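Local coordinates for c-di-GMP synthase (Capnocytophaga granulosa, PDB 6WT9), which synthesises the second messenger 3',3'-c-di-GMP from two molecules of GTP, as the signal-producing enzyme of a CBASS antiphage defence system, at residues A63-K66 with V67-L71; T147-L150 with K151-L155; L333-L336 with L337-V340. All coordinates share one frame; numbering follows the deposited sequence.

Interaction 1: A63-K66 with V67-L71; sequences AGEK and VKLHL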
loop_
_atom_site.group_PDB
_atom_site.type_symbol
_atom_site.label_atom_id
_atom_site.label_comp_id
_atom_site.label_asym_id
_atom_site.label_seq_id
_atom_site.Cartn_x
_atom_site.Cartn_y
_atom_site.Cartn_z
ATOM N N ALA A 63 -15.997 -5.137 2.984
ATOM C CA ALA A 63 -15.872 -5.353 4.422
ATOM C C ALA A 63 -15.739 -4.030 5.166
ATOM O O ALA A 63 -16.309 -3.857 6.250
ATOM C CB ALA A 63 -14.679 -6.262 4.718
ATOM N N GLY A 64 -14.987 -3.083 4.600
ATOM C CA GLY A 64 -14.929 -1.757 5.185
ATOM C C GLY A 64 -16.257 -1.031 5.121
ATOM O O GLY A 64 -16.560 -0.207 5.988
ATOM N N GLU A 65 -17.068 -1.333 4.104
ATOM C CA GLU A 65 -18.372 -0.693 3.977
ATOM C C GLU A 65 -19.331 -1.181 5.056
ATOM O O GLU A 65 -20.139 -0.403 5.576
ATOM C CB GLU A 65 -18.943 -0.952 2.583
ATOM C CG GLU A 65 -20.126 -0.077 2.213
ATOM C CD GLU A 65 -19.811 1.401 2.324
ATOM O OE1 GLU A 65 -20.328 2.048 3.258
ATOM O OE2 GLU A 65 -19.038 1.912 1.486
ATOM N N LYS A 66 -19.253 -2.466 5.409
ATOM C CA LYS A 66 -20.095 -2.987 6.480
ATOM C C LYS A 66 -19.693 -2.407 7.830
ATOM O O LYS A 66 -20.554 -2.142 8.677
ATOM C CB LYS A 66 -20.028 -4.514 6.509
ATOM C CG LYS A 66 -20.695 -5.189 5.318
ATOM C CD LYS A 66 -20.543 -6.702 5.397
ATOM C CE LYS A 66 -21.200 -7.392 4.214
ATOM N NZ LYS A 66 -22.670 -7.156 4.188
ATOM N N VAL A 67 -18.391 -2.212 8.053
ATOM C CA VAL A 67 -17.944 -1.547 9.275
ATOM C C VAL A 67 -18.504 -0.133 9.339
ATOM O O VAL A 67 -18.948 0.329 10.398
ATOM C CB VAL A 67 -16.405 -1.552 9.356
ATOM C CG1 VAL A 67 -15.930 -0.776 10.572
ATOM C CG2 VAL A 67 -15.885 -2.976 9.397
ATOM N N LYS A 68 -18.511 0.566 8.202
ATOM C CA LYS A 68 -19.053 1.920 8.155
ATOM C C LYS A 68 -20.524 1.948 8.556
ATOM O O LYS A 68 -20.948 2.822 9.321
ATOM C CB LYS A 68 -18.861 2.500 6.753
ATOM C CG LYS A 68 -19.437 3.887 6.548
ATOM C CD LYS A 68 -19.148 4.383 5.138
ATOM C CE LYS A 68 -19.836 5.709 4.857
ATOM N NZ LYS A 68 -19.556 6.194 3.475
ATOM N N LEU A 69 -21.316 0.994 8.057
ATOM C CA LEU A 69 -22.744 0.986 8.363
ATOM C C LEU A 69 -22.996 0.710 9.841
ATOM O O LEU A 69 -23.941 1.255 10.425
ATOM C CB LEU A 69 -23.468 -0.047 7.499
ATOM C CG LEU A 69 -23.504 0.210 5.990
ATOM C CD1 LEU A 69 -24.386 -0.817 5.294
ATOM C CD2 LEU A 69 -23.979 1.625 5.687
ATOM N N HIS A 70 -22.173 -0.139 10.460
ATOM C CA HIS A 70 -22.326 -0.397 11.887
ATOM C C HIS A 70 -21.980 0.838 12.710
ATOM O O HIS A 70 -22.651 1.135 13.705
ATOM C CB HIS A 70 -21.460 -1.584 12.308
ATOM C CG HIS A 70 -22.015 -2.912 11.900
ATOM N ND1 HIS A 70 -23.194 -3.414 12.410
ATOM C CD2 HIS A 70 -21.553 -3.844 11.033
ATOM C CE1 HIS A 70 -23.436 -4.597 11.873
ATOM N NE2 HIS A 70 -22.455 -4.881 11.034
ATOM N N LEU A 71 -20.936 1.569 12.313
ATOM C CA LEU A 71 -20.569 2.781 13.037
ATOM C C LEU A 71 -21.584 3.896 12.821
ATOM O O LEU A 71 -21.763 4.747 13.699
ATOM C CB LEU A 71 -19.173 3.237 12.619
ATOM C CG LEU A 71 -18.037 2.298 13.026
ATOM C CD1 LEU A 71 -16.686 2.855 12.593
ATOM C CD2 LEU A 71 -18.064 2.056 14.528
#

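Interaction 2: T147-L150 with K151-L155; sequences TNDL and KNNRL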
loop_
_atom_site.group_PDB
_atom_site.type_symbol
_atom_site.label_atom_id
_atom_site.label_comp_id
_atom_site.label_asym_id
_atom_site.label_seq_id
_atom_site.Cartn_x
_atom_site.Cartn_y
_atom_site.Cartn_z
ATOM N N THR A 147 -10.133 16.897 21.455
ATOM C CA THR A 147 -9.653 15.578 21.858
ATOM C C THR A 147 -10.747 14.770 22.549
ATOM O O THR A 147 -10.812 13.544 22.394
ATOM C CB THR A 147 -8.428 15.719 22.764
ATOM O OG1 THR A 147 -8.721 16.630 23.831
ATOM C CG2 THR A 147 -7.257 16.249 21.970
ATOM N N ASN A 148 -11.605 15.436 23.326
ATOM C CA ASN A 148 -12.720 14.740 23.962
ATOM C C ASN A 148 -13.711 14.204 22.937
ATOM O O ASN A 148 -14.282 13.123 23.131
ATOM C CB ASN A 148 -13.423 15.668 24.952
ATOM C CG ASN A 148 -13.046 15.370 26.390
ATOM O OD1 ASN A 148 -12.802 14.219 26.743
ATOM N ND2 ASN A 148 -12.993 16.404 27.225
ATOM N N ASP A 149 -13.931 14.941 21.845
ATOM C CA ASP A 149 -14.783 14.434 20.776
ATOM C C ASP A 149 -14.178 13.192 20.131
ATOM O O ASP A 149 -14.905 12.260 19.763
ATOM C CB ASP A 149 -15.018 15.524 19.730
ATOM C CG ASP A 149 -16.080 15.139 18.716
ATOM O OD1 ASP A 149 -17.237 14.900 19.125
ATOM O OD2 ASP A 149 -15.764 15.078 17.510
ATOM N N LEU A 150 -12.851 13.156 19.992
ATOM C CA LEU A 150 -12.189 11.983 19.426
ATOM C C LEU A 150 -12.163 10.825 20.416
ATOM O O LEU A 150 -12.285 9.660 20.020
ATOM C CB LEU A 150 -10.767 12.340 18.990
ATOM C CG LEU A 150 -10.652 13.414 17.907
ATOM C CD1 LEU A 150 -9.230 13.503 17.389
ATOM C CD2 LEU A 150 -11.616 13.133 16.770
ATOM N N LYS A 151 -11.995 11.127 21.706
ATOM C CA LYS A 151 -12.052 10.086 22.726
ATOM C C LYS A 151 -13.426 9.428 22.766
ATOM O O LYS A 151 -13.536 8.206 22.924
ATOM C CB LYS A 151 -11.695 10.680 24.088
ATOM C CG LYS A 151 -11.809 9.721 25.258
ATOM C CD LYS A 151 -11.487 10.433 26.563
ATOM C CE LYS A 151 -11.763 9.551 27.764
ATOM N NZ LYS A 151 -11.314 10.190 29.032
ATOM N N ASN A 152 -14.486 10.225 22.611
ATOM C CA ASN A 152 -15.840 9.677 22.599
ATOM C C ASN A 152 -16.052 8.760 21.400
ATOM O O ASN A 152 -16.587 7.652 21.537
ATOM C CB ASN A 152 -16.861 10.818 22.603
ATOM C CG ASN A 152 -18.291 10.327 22.450
ATOM O OD1 ASN A 152 -18.817 9.633 23.320
ATOM N ND2 ASN A 152 -18.929 10.699 21.346
ATOM N N ASN A 153 -15.634 9.205 20.212
ATOM C CA ASN A 153 -15.775 8.377 19.017
ATOM C C ASN A 153 -14.978 7.085 19.130
ATOM O O ASN A 153 -15.410 6.046 18.617
ATOM C CB ASN A 153 -15.340 9.158 17.776
ATOM C CG ASN A 153 -16.334 10.233 17.388
ATOM O OD1 ASN A 153 -17.508 10.167 17.756
ATOM N ND2 ASN A 153 -15.872 11.227 16.639
ATOM N N ARG A 154 -13.822 7.125 19.793
ATOM C CA ARG A 154 -13.030 5.913 19.976
ATOM C C ARG A 154 -13.734 4.935 20.910
ATOM O O ARG A 154 -13.801 3.733 20.630
ATOM C CB ARG A 154 -11.642 6.270 20.510
ATOM C CG ARG A 154 -10.761 5.073 20.838
ATOM C CD ARG A 154 -10.553 4.186 19.622
ATOM N NE ARG A 154 -9.242 3.543 19.623
ATOM C CZ ARG A 154 -8.996 2.337 20.125
ATOM N NH1 ARG A 154 -9.974 1.634 20.673
ATOM N NH2 ARG A 154 -7.772 1.834 20.079
ATOM N N LEU A 155 -14.272 5.437 22.025
ATOM C CA LEU A 155 -14.972 4.566 22.965
ATOM C C LEU A 155 -16.272 4.035 22.371
ATOM O O LEU A 155 -16.623 2.868 22.577
ATOM C CB LEU A 155 -15.243 5.315 24.270
ATOM C CG LEU A 155 -14.019 5.649 25.127
ATOM C CD1 LEU A 155 -14.410 6.541 26.292
ATOM C CD2 LEU A 155 -13.350 4.376 25.625
HETATM O O HOH W 1 -17.488 13.380 16.073
HETATM O O HOH W 2 -17.870 12.316 19.622
#

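Interaction 3: L333-L336 with L337-V340; sequences LKML and LQEV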
loop_
_atom_site.group_PDB
_atom_site.type_symbol
_atom_site.label_atom_id
_atom_site.label_comp_id
_atom_site.label_asym_id
_atom_site.label_seq_id
_atom_site.Cartn_x
_atom_site.Cartn_y
_atom_site.Cartn_z
ATOM N N LEU A 333 17.438 -0.284 2.014
ATOM C CA LEU A 333 17.448 0.130 0.615
ATOM C C LEU A 333 18.519 -0.617 -0.169
ATOM O O LEU A 333 18.305 -0.986 -1.331
ATOM C CB LEU A 333 17.665 1.641 0.515
ATOM C CG LEU A 333 17.805 2.226 -0.894
ATOM C CD1 LEU A 333 16.547 1.979 -1.710
ATOM C CD2 LEU A 333 18.120 3.711 -0.829
ATOM N N LYS A 334 19.678 -0.850 0.451
ATOM C CA LYS A 334 20.739 -1.598 -0.218
ATOM C C LYS A 334 20.319 -3.038 -0.481
ATOM O O LYS A 334 20.572 -3.571 -1.568
ATOM C CB LYS A 334 22.020 -1.563 0.617
ATOM C CG LYS A 334 22.666 -0.192 0.731
ATOM C CD LYS A 334 23.897 -0.247 1.623
ATOM C CE LYS A 334 24.543 1.121 1.768
ATOM N NZ LYS A 334 25.751 1.073 2.637
HETATM N N MSE A 335 19.676 -3.680 0.492
HETATM C CA MSE A 335 19.249 -5.068 0.333
HETATM C C MSE A 335 18.181 -5.200 -0.745
HETATM O O MSE A 335 18.130 -6.201 -1.459
HETATM C CB MSE A 335 18.727 -5.636 1.655
HETATM C CG MSE A 335 19.761 -5.686 2.770
HETATM SE SE MSE A 335 21.544 -6.192 2.163
HETATM C CE MSE A 335 21.179 -7.980 1.494
ATOM N N LEU A 336 17.322 -4.183 -0.858
ATOM C CA LEU A 336 16.336 -4.174 -1.934
ATOM C C LEU A 336 17.014 -4.008 -3.289
ATOM O O LEU A 336 16.570 -4.584 -4.289
ATOM C CB LEU A 336 15.311 -3.065 -1.698
ATOM C CG LEU A 336 14.142 -2.974 -2.677
ATOM C CD1 LEU A 336 13.346 -4.271 -2.686
ATOM C CD2 LEU A 336 13.246 -1.797 -2.323
ATOM N N LEU A 337 18.097 -3.227 -3.339
ATOM C CA LEU A 337 18.874 -3.106 -4.568
ATOM C C LEU A 337 19.480 -4.445 -4.973
ATOM O O LEU A 337 19.572 -4.758 -6.167
ATOM C CB LEU A 337 19.964 -2.051 -4.391
ATOM C CG LEU A 337 20.934 -1.851 -5.555
ATOM C CD1 LEU A 337 20.180 -1.485 -6.823
ATOM C CD2 LEU A 337 21.956 -0.785 -5.206
ATOM N N GLN A 338 19.904 -5.247 -3.991
ATOM C CA GLN A 338 20.409 -6.584 -4.294
ATOM C C GLN A 338 19.348 -7.428 -4.988
ATOM O O GLN A 338 19.632 -8.103 -5.983
ATOM C CB GLN A 338 20.874 -7.281 -3.014
ATOM C CG GLN A 338 21.720 -6.427 -2.083
ATOM C CD GLN A 338 23.135 -6.223 -2.583
ATOM O OE1 GLN A 338 23.555 -6.837 -3.564
ATOM N NE2 GLN A 338 23.881 -5.356 -1.906
ATOM N N GLU A 339 18.115 -7.398 -4.476
ATOM C CA GLU A 339 17.048 -8.204 -5.060
ATOM C C GLU A 339 16.745 -7.773 -6.490
ATOM O O GLU A 339 16.572 -8.617 -7.376
ATOM C CB GLU A 339 15.792 -8.113 -4.193
ATOM C CG GLU A 339 15.996 -8.571 -2.754
ATOM C CD GLU A 339 16.239 -10.064 -2.642
ATOM O OE1 GLU A 339 15.773 -10.812 -3.526
ATOM O OE2 GLU A 339 16.900 -10.488 -1.671
ATOM N N VAL A 340 16.669 -6.463 -6.732
ATOM C CA VAL A 340 16.414 -5.975 -8.084
ATOM C C VAL A 340 17.571 -6.339 -9.006
ATOM O O VAL A 340 17.362 -6.750 -10.155
ATOM C CB VAL A 340 16.163 -4.457 -8.065
ATOM C CG1 VAL A 340 15.973 -3.931 -9.482
ATOM C CG2 VAL A 340 14.953 -4.135 -7.204
#

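Interaction 1: A63-K66 with V67-L71
A63, G64, E65 and K66 pass their carbonyl oxygens forward to the amides of V67, K68, L69 and H70, the i to i+4 ladder of an alpha-helix at the C-terminal end of helix 54-71. The four bonds are nearly uniform: V67 N lies 3.2 Å from A63 O, and L69 N 3.1 Å from E65 O. This helix packs on the central sheet of the nucleotidyltransferase domain. V67 faces that sheet, where it touches L100, V187 and I189, and its CG2 branch, beside its own backbone N, also lies 3.3 Å from A63 O. On the more open side E65 and K68, three residues apart, run side by side and point the same way. The glutamate chain leaves with CG anti to the backbone N (chi1 -166°) and then bends at chi2, which turns its carboxylate along the flank of the straight lysine. OE1 therefore meets methylene carbon rather than the ammonium group: it is 3.2 Å from K68 CD but 4.2 Å from K68 NZ, beyond salt-bridge range though probably still a favourable pairing of charges. Both chains also touch Y82 of strand 78-83. One turn after K66, the H70 ring approaches that residue's carbonyl, which already accepts the H70 amide: H70 CD2 lies 3.1 Å from K66 O, and the oxygen meets the ring obliquely.

Interaction 2: T147-L150 with K151-L155
D149 and N153, one turn apart near the start of helix 147-164, set a carboxylate and an amide across each other with their planes 70° apart. They do not bond directly: D149 OD2 and N153 ND2 are 3.9 Å apart, and water fills the role of connector. Water 1 lies 2.8 Å from D149 OD2 and accepts from N153 ND2, bridging the two ends. Water 2 sits between D149 OD1, N153 OD1 and N152 ND2, accepting from the last at 2.6 Å. The torsions make this meeting possible. D149 swings its carboxylate away from its own backbone N (chi1 -170°), whereas N153 throws its amide back beside its own N (chi1 -72°), which brings N153 CG within 3.4 Å of D149 O. Beneath the side chains runs the regular helical ladder, for instance K151 N to T147 O at 2.8 Å. N148 and K151 point the same way, side by side, but their meeting is loose, with N148 OD1 4.0 Å from K151 CD. The L150 side chain packs against I191 and Y215 of the sheet, and R154 forms a salt bridge with E158. D149 OD2 is also hydrogen-bonded to S104 OG on strand 98-104, so the aspartate ties helix to strand while the waters tie it to the next turn. With a serine hydroxyl and two waters gathered round it, the carboxylate would probably be stabilised as the anion and its rotation restricted.

Interaction 3: L333-L336 with L337-V340
Helix 327-347, near the C-terminus, is amphipathic, and the two turns from L333 to V340 divide their side chains between the helical core of the protein and a more open flank. M335, a selenomethionine, and Q338 make the side-chain contact on that flank. Both chains start beside their own backbone N and then bend; M335 turns at chi2 and again at chi3 (-62°), carrying its terminal methyl over the glutamine stem. The two cross at an angle, with M335 CE 3.9 Å from Q338 CG, a van der Waals contact of methyl with methylene. The same glutamine carbon lies close to the backbone, 3.1 Å from K334 O, the carbonyl that accepts the Q338 amide at 3.0 Å. Three further bonds of the same i to i+4 kind run alongside, among them V340 N to L336 O at 3.1 Å. The inward flank, with L337 at its margin, is aliphatic: L333, L336, L337 and V340 lean on helix 291-304, where L299 is touched by the last three of them, and V340 also reaches L253 and L256 of helix 245-259. E339 is buried too, and its CG passes 3.4 Å from M335 O. Its carboxylate is satisfied elsewhere, through a salt bridge from OE1 to K4 near the N-terminus and a hydrogen bond from OE2 to S260. The chemistry splits by side: apolar packing links the leucines and valine to neighbouring helices, while K4 and S260 probably offset the cost of burying a carboxylate and join distant parts of the chain.

In the fold
All three contacts lie within single helices and share one backbone ladder, yet their side chains answer to different surroundings. Interactions 1 and 2 belong to the nucleotidyltransferase domain, on helices that pack against the same sheet; their nearest atoms are about 6 Å apart, and L71 and V67 of the first helix touch L161 of the second. Interaction 3 sits on the opposite side of the chain's centre, its centre about 39 Å from that of interaction 1, among helices and the loops between them. Each is partly buried. The more open flank is charged and methylene-lined in interaction 1 and a methyl-on-methylene crossing in interaction 3, whereas water mediates between polar groups in interaction 2.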